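Local coordinates for Alpha/beta hydrolase family protein (Bacillus anthracis, PDB 3OOS) that probably acts as a hydrolase of the alpha/beta fold family, with a substrate that has not been established, at residues F42-P45 with F46-H49; A83-A87 with L88-K92; E163-K166 with A167-E171. One frame throughout, in Å; residues are numbered along the deposited sequence.

Overall arrangement
Contacts 1, 2 and 3 follow one another along the chain, and each is local, made within one continuous run of residues. Contact 1 lies in the connection between strands 33-34 and 51-55. Contact 2 ends helix 74-87 on the way to strand 93-98, and its side chains rest on strand 51-55, which contact 1 also touches; their centres are about 20 Å apart. Contact 3 sits on helix 162-176, in the largely helical insertion between strands 116-122 and 224-229, consistent with the cap of such hydrolases. Its centre is about 28 Å from that of contact 1 and about 40 Å from that of contact 2, on the opposite side of the chain's centre.

Contact 1 (F42-P45 with F46-H49); sequences FANP and FTDH
F46 drives the edge of its ring into the face of the F42 ring, one helical turn back. The edge-to-face (T-shaped) assignment rests on planes inclined at 72° and on centroids of the F42 and F46 rings 5.4 Å apart. CE2 of F46 does the touching: it stands over one face of the F42 ring and comes to 3.7 Å from F42 CE1. The same edge of F46 also meets backbone oxygens, with F42 O 3.2 Å from F46 CD2 and A43 O lying in the ring plane, so one side of the ring border meets a neighbouring ring and two carbonyls.

Backbone angles from F42 to D48 are helical, but the bonds found run from residue i+3 back to residue i. T47 N reaches N44 O at 3.0 Å, while F46 N to A43 O (3.1 Å) and D48 N to P45 O (3.4 Å) are weak; H49 N closes on F46 O to finish the run. This short helical passage belongs to the connection that enters strand 51-55 of the alpha/beta hydrolase sheet. F42 and F46 face the protein interior there, against V28 and L26 of strand 25-28, and F42 makes a second edge-to-face pair with F263.

T47 adds a side-chain bond to the turn. Its OG1, placed between the backbone N and the carbonyl carbon (chi1 69°), swings back to N44 O at 2.6 Å and arrives in the carbonyl plane, with a C=O...O angle of 151°. T47 N approaches the same oxygen from well above that plane. N44 O is therefore gripped twice by one residue, from different directions, and the T47 hydroxyl is tied to the turn. P45 packs on F270 and N271 of helix 267-276.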
# COMPACT_ATOMS: atom_id res chain seq x y z
N PHE A 42 -0.93 1.70 8.86
CA PHE A 42 -1.51 2.54 7.81
C PHE A 42 -3.04 2.48 7.85
O PHE A 42 -3.71 3.51 7.73
CB PHE A 42 -0.96 2.14 6.43
CG PHE A 42 -1.75 2.69 5.28
CD1 PHE A 42 -1.74 4.05 4.99
CD2 PHE A 42 -2.49 1.84 4.46
CE1 PHE A 42 -2.48 4.56 3.92
CE2 PHE A 42 -3.23 2.33 3.39
CZ PHE A 42 -3.22 3.70 3.12
N ALA A 43 -3.58 1.27 8.01
CA ALA A 43 -5.03 1.07 8.05
C ALA A 43 -5.69 1.66 9.30
O ALA A 43 -6.79 2.21 9.23
CB ALA A 43 -5.38 -0.42 7.92
N ASN A 44 -4.99 1.57 10.44
CA ASN A 44 -5.60 1.89 11.73
C ASN A 44 -6.18 3.30 11.88
O ASN A 44 -7.30 3.44 12.39
CB ASN A 44 -4.66 1.55 12.89
CG ASN A 44 -5.40 1.26 14.19
OD1 ASN A 44 -4.99 1.70 15.26
ND2 ASN A 44 -6.49 0.52 14.09
N PRO A 45 -5.46 4.35 11.43
CA PRO A 45 -6.03 5.69 11.57
C PRO A 45 -7.38 5.86 10.86
O PRO A 45 -8.22 6.64 11.30
CB PRO A 45 -4.98 6.60 10.93
CG PRO A 45 -3.70 5.86 11.13
CD PRO A 45 -4.06 4.41 10.95
N PHE A 46 -7.59 5.11 9.78
CA PHE A 46 -8.84 5.20 9.04
C PHE A 46 -10.05 4.67 9.83
O PHE A 46 -11.18 5.08 9.57
CB PHE A 46 -8.71 4.51 7.68
CG PHE A 46 -7.77 5.21 6.76
CD1 PHE A 46 -8.20 6.32 6.03
CD2 PHE A 46 -6.46 4.79 6.63
CE1 PHE A 46 -7.32 6.99 5.17
CE2 PHE A 46 -5.57 5.45 5.78
CZ PHE A 46 -6.00 6.55 5.05
N THR A 47 -9.79 3.78 10.79
CA THR A 47 -10.86 3.18 11.60
C THR A 47 -11.57 4.17 12.52
O THR A 47 -12.64 3.86 13.05
CB THR A 47 -10.36 1.98 12.45
OG1 THR A 47 -9.48 2.45 13.48
CG2 THR A 47 -9.63 0.97 11.58
N ASP A 48 -10.99 5.35 12.70
CA ASP A 48 -11.64 6.43 13.44
C ASP A 48 -12.85 7.01 12.69
O ASP A 48 -13.71 7.63 13.31
CB ASP A 48 -10.64 7.56 13.77
CG ASP A 48 -9.65 7.18 14.87
OD1 ASP A 48 -9.88 6.19 15.60
OD2 ASP A 48 -8.62 7.88 15.01
N HIS A 49 -12.90 6.81 11.37
CA HIS A 49 -13.94 7.44 10.53
C HIS A 49 -14.57 6.52 9.49
O HIS A 49 -15.59 6.88 8.88
CB HIS A 49 -13.38 8.69 9.85
CG HIS A 49 -12.93 9.74 10.81
ND1 HIS A 49 -13.81 10.51 11.55
CD2 HIS A 49 -11.69 10.15 11.17
CE1 HIS A 49 -13.13 11.35 12.31
NE2 HIS A 49 -11.84 11.15 12.10

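Contact 2 (A83-A87 with L88-K92); sequences AIREA and LYINK
I84 lies beside L88, both side chains pointing the same way, with I84 CG2 3.8 Å from L88 CD1. I84 O also takes the last regular helical bond here, from L88 N at 2.9 Å.

R85 carries most of the contact. Its carbonyl oxygen accepts I90 N at 3.1 Å with a nearly straight N-H...O angle of 166°. Its side chain leaves anti to the backbone N, then bends at chi3 (48°), which folds the guanidinium back over the chain leaving the helix. NH1 then donates to I90 O at 2.8 Å; the acceptor lies in the guanidinium plane, and the nitrogen lies in the carbonyl plane. Backbone and side chain of R85 thus hold both the N-H and the C=O of I90, while R85 CG packs on I90 CG2 at 3.9 Å. R85 has a further charged partner, E82, at NE.

E86 O receives Y89 N at 3.0 Å from above its carbonyl plane. Together with the bond from I90 N to R85 O and the positive phi of Y89 (52°), this makes a Schellman motif, and R85 CG against I90 CG2 occupies the place of the hydrophobic pair that often accompanies it. A salt bridge from R85 to E86 OE2 holds for one of two E86 conformers and is doubtful to that extent. A87 supplies the last helical residue, its side chain set against I8 and T10 of strand 4-10.

The motif ends helix 74-87 of the beta-alpha-beta crossover from strand 51-55 to strand 93-98: L88 and I90 rest on Y53 of the former, while I84, R85 and L88 meet W93 of the latter.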
# COMPACT_ATOMS: atom_id res chain seq x y z
N ALA A 83 -15.02 -8.77 -6.31
CA ALA A 83 -15.79 -9.94 -5.88
C ALA A 83 -16.07 -9.89 -4.38
O ALA A 83 -17.17 -10.26 -3.94
CB ALA A 83 -15.08 -11.24 -6.26
N ILE A 84 -15.10 -9.43 -3.60
CA ILE A 84 -15.28 -9.26 -2.15
C ILE A 84 -16.34 -8.19 -1.89
O ILE A 84 -17.27 -8.40 -1.11
CB ILE A 84 -13.95 -8.93 -1.44
CG1 ILE A 84 -13.00 -10.12 -1.53
CG2 ILE A 84 -14.19 -8.52 0.03
CD1 ILE A 84 -11.57 -9.83 -1.12
N ARG A 85 -16.19 -7.05 -2.57
CA ARG A 85 -17.18 -5.97 -2.47
C ARG A 85 -18.61 -6.46 -2.75
O ARG A 85 -19.53 -6.18 -1.98
CB ARG A 85 -16.81 -4.80 -3.39
CG ARG A 85 -17.73 -3.59 -3.24
CD ARG A 85 -17.57 -2.56 -4.36
NE ARG A 85 -17.59 -3.13 -5.71
CZ ARG A 85 -18.65 -3.66 -6.32
NH1 ARG A 85 -19.83 -3.71 -5.70
NH2 ARG A 85 -18.54 -4.15 -7.55
N GLU A 86 -18.77 -7.20 -3.85
CA GLU A 86 -20.06 -7.75 -4.25
C GLU A 86 -20.61 -8.76 -3.24
O GLU A 86 -21.81 -8.78 -2.96
CB GLU A 86 -19.96 -8.40 -5.63
CG GLU A 86 -19.75 -7.40 -6.77
CD GLU A 86 -21.04 -6.71 -7.19
OE1 GLU A 86 -22.12 -7.30 -6.99
OE2 GLU A 86 -20.96 -5.59 -7.72
N ALA A 87 -19.72 -9.59 -2.69
CA ALA A 87 -20.09 -10.61 -1.70
C ALA A 87 -20.49 -9.98 -0.36
O ALA A 87 -21.22 -10.58 0.43
CB ALA A 87 -18.96 -11.61 -1.50
N LEU A 88 -20.01 -8.75 -0.12
CA LEU A 88 -20.41 -7.97 1.05
C LEU A 88 -21.67 -7.14 0.79
O LEU A 88 -22.12 -6.41 1.68
CB LEU A 88 -19.26 -7.05 1.47
CG LEU A 88 -18.06 -7.72 2.15
CD1 LEU A 88 -16.84 -6.81 2.15
CD2 LEU A 88 -18.44 -8.13 3.57
N TYR A 89 -22.23 -7.25 -0.41
CA TYR A 89 -23.39 -6.45 -0.81
C TYR A 89 -23.17 -4.95 -0.57
O TYR A 89 -24.05 -4.22 -0.10
CB TYR A 89 -24.68 -6.97 -0.15
CG TYR A 89 -25.21 -8.20 -0.85
CD1 TYR A 89 -26.19 -8.08 -1.84
CD2 TYR A 89 -24.72 -9.47 -0.56
CE1 TYR A 89 -26.68 -9.19 -2.50
CE2 TYR A 89 -25.20 -10.60 -1.23
CZ TYR A 89 -26.18 -10.44 -2.20
OH TYR A 89 -26.67 -11.54 -2.87
N ILE A 90 -21.96 -4.51 -0.91
CA ILE A 90 -21.57 -3.10 -0.85
C ILE A 90 -21.59 -2.58 -2.28
O ILE A 90 -20.97 -3.17 -3.17
CB ILE A 90 -20.17 -2.94 -0.21
CG1 ILE A 90 -20.23 -3.22 1.30
CG2 ILE A 90 -19.59 -1.54 -0.48
CD1 ILE A 90 -18.86 -3.31 1.98
N ASN A 91 -22.31 -1.49 -2.51
CA ASN A 91 -22.43 -0.92 -3.85
C ASN A 91 -21.15 -0.20 -4.28
O ASN A 91 -20.63 -0.41 -5.38
CB ASN A 91 -23.64 0.01 -3.92
CG ASN A 91 -23.90 0.53 -5.32
OD1 ASN A 91 -23.91 1.74 -5.55
ND2 ASN A 91 -24.09 -0.39 -6.27
N LYS A 92 -20.66 0.67 -3.39
CA LYS A 92 -19.41 1.39 -3.62
C LYS A 92 -18.63 1.48 -2.31
O LYS A 92 -19.22 1.57 -1.23
CB LYS A 92 -19.68 2.80 -4.15
CG LYS A 92 -20.23 2.85 -5.57
CD LYS A 92 -20.73 4.24 -5.94
CE LYS A 92 -19.58 5.21 -6.15
NZ LYS A 92 -20.06 6.51 -6.70

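Contact 3 (E163-K166 with A167-E171); sequences EERK and ALSRE. With PG4 (tetraethylene glycol), chain D.
R165 and S169, one turn apart on helix 162-176, meet through R165 O and together hold one end of a tetraethylene glycol molecule. S169 OG lies 2.8 Å from R165 O and 2.9 Å from the glycol O2. R165 NH1 donates to the glycol's terminal O1 at 2.7 Å with a bent N-H...O angle of 137°, and glycol C1 lies in the plane of the guanidinium at its edge, 3.7 Å from R165 CG.

Torsions explain how the two side chains come to the same molecule. S169 OG sits beside its own backbone N, anti to the carbonyl carbon (chi1 -60°), and so turns back toward the preceding turn. R165 leaves extended and then bends at chi3 (-67°), which brings NH1 over to O1. NH2 of R165 is held in turn by L155 O, at the end of helix 145-155, a second-shell bond that would restrain the guanidinium's rotation.

Beneath this lies regular helix: S169 N bonds R165 O at 2.9 Å, and A167, L168 and R170 likewise donate to the carbonyls four residues back. E164 and L168 pack across one turn, E164 CG touching L168 CD1 at 3.8 Å, as L168 buries itself against R147, I151 and A154 of helix 145-155.

E164 OE2 bonds a glycerol. E171 forms a salt bridge with R147, which would be expected to offset part of the negative charge that the two acids bring to this flank. Both guests, glycol and glycerol, are neutral and probably came from the crystallisation liquor, so R165 NH1 and the S169 hydroxyl mark a spot able to hold hydroxyl and ether oxygens, without identifying a natural ligand.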
# COMPACT_ATOMS: atom_id res chain seq x y z
N GLU A 163 19.12 -13.59 13.00
CA GLU A 163 19.91 -12.44 13.44
C GLU A 163 20.22 -11.48 12.29
O GLU A 163 20.21 -10.25 12.48
CB GLU A 163 21.19 -12.88 14.15
CG GLU A 163 20.96 -13.35 15.58
CD GLU A 163 20.20 -12.33 16.42
OE1 GLU A 163 20.70 -11.19 16.56
OE2 GLU A 163 19.12 -12.67 16.93
N GLU A 164 20.48 -12.03 11.11
CA GLU A 164 20.74 -11.20 9.93
C GLU A 164 19.46 -10.50 9.47
O GLU A 164 19.48 -9.30 9.19
CB GLU A 164 21.37 -12.03 8.80
CG GLU A 164 21.78 -11.22 7.56
CD GLU A 164 22.93 -10.25 7.80
OE1 GLU A 164 23.59 -10.32 8.86
OE2 GLU A 164 23.18 -9.40 6.92
N ARG A 165 18.36 -11.25 9.42
CA ARG A 165 17.06 -10.66 9.06
C ARG A 165 16.70 -9.50 9.99
O ARG A 165 16.22 -8.46 9.53
CB ARG A 165 15.96 -11.73 9.06
CG ARG A 165 14.59 -11.21 8.63
CD ARG A 165 13.58 -12.34 8.44
NE ARG A 165 13.93 -13.19 7.30
CZ ARG A 165 13.69 -12.88 6.03
NH1 ARG A 165 13.08 -11.75 5.70
NH2 ARG A 165 14.06 -13.72 5.07
N LYS A 166 16.94 -9.69 11.29
CA LYS A 166 16.68 -8.65 12.29
C LYS A 166 17.48 -7.38 11.99
O LYS A 166 16.92 -6.28 11.99
CB LYS A 166 16.99 -9.17 13.70
CG LYS A 166 16.74 -8.16 14.81
CD LYS A 166 17.12 -8.73 16.17
CE LYS A 166 16.88 -7.70 17.27
NZ LYS A 166 17.18 -8.25 18.61
N ALA A 167 18.77 -7.55 11.75
CA ALA A 167 19.66 -6.43 11.45
C ALA A 167 19.25 -5.69 10.18
O ALA A 167 19.18 -4.46 10.16
CB ALA A 167 21.11 -6.90 11.36
N LEU A 168 18.95 -6.46 9.12
CA LEU A 168 18.55 -5.88 7.84
C LEU A 168 17.24 -5.12 7.92
O LEU A 168 17.09 -4.05 7.31
CB LEU A 168 18.44 -6.98 6.77
CG LEU A 168 19.73 -7.71 6.40
CD1 LEU A 168 19.40 -8.96 5.61
CD2 LEU A 168 20.68 -6.81 5.62
N SER A 169 16.28 -5.67 8.67
CA SER A 169 14.98 -5.04 8.86
C SER A 169 15.11 -3.72 9.61
O SER A 169 14.43 -2.75 9.28
CB SER A 169 14.04 -5.98 9.61
OG SER A 169 13.87 -7.18 8.87
N ARG A 170 16.01 -3.70 10.59
CA ARG A 170 16.31 -2.49 11.36
C ARG A 170 16.92 -1.42 10.46
O ARG A 170 16.50 -0.26 10.47
CB ARG A 170 17.27 -2.83 12.51
CG ARG A 170 17.60 -1.67 13.43
CD ARG A 170 16.43 -1.32 14.31
NE ARG A 170 16.77 -0.32 15.31
CZ ARG A 170 16.00 -0.01 16.35
NH1 ARG A 170 14.84 -0.64 16.52
NH2 ARG A 170 16.38 0.91 17.22
N GLU A 171 17.92 -1.83 9.68
CA GLU A 171 18.60 -0.92 8.75
C GLU A 171 17.60 -0.31 7.77
O GLU A 171 17.62 0.90 7.51
CB GLU A 171 19.71 -1.67 8.00
CG GLU A 171 20.64 -0.79 7.18
CD GLU A 171 21.82 -1.56 6.60
OE1 GLU A 171 21.92 -2.78 6.83
OE2 GLU A 171 22.65 -0.94 5.90
O1 PG4 D . 11.36 -9.92 6.71
C1 PG4 D . 11.74 -9.04 7.78
C2 PG4 D . 10.91 -7.76 7.72
O2 PG4 D . 11.63 -6.74 7.03
C3 PG4 D . 10.80 -6.09 6.06
C4 PG4 D . 11.62 -5.07 5.28
O3 PG4 D . 11.07 -4.96 3.97
C5 PG4 D . 12.00 -4.42 3.03
C6 PG4 D . 11.73 -5.02 1.65
O4 PG4 D . 11.41 -3.97 0.73
C7 PG4 D . 10.34 -4.33 -0.14
C8 PG4 D . 10.83 -4.39 -1.58
O5 PG4 D . 10.78 -3.08 -2.17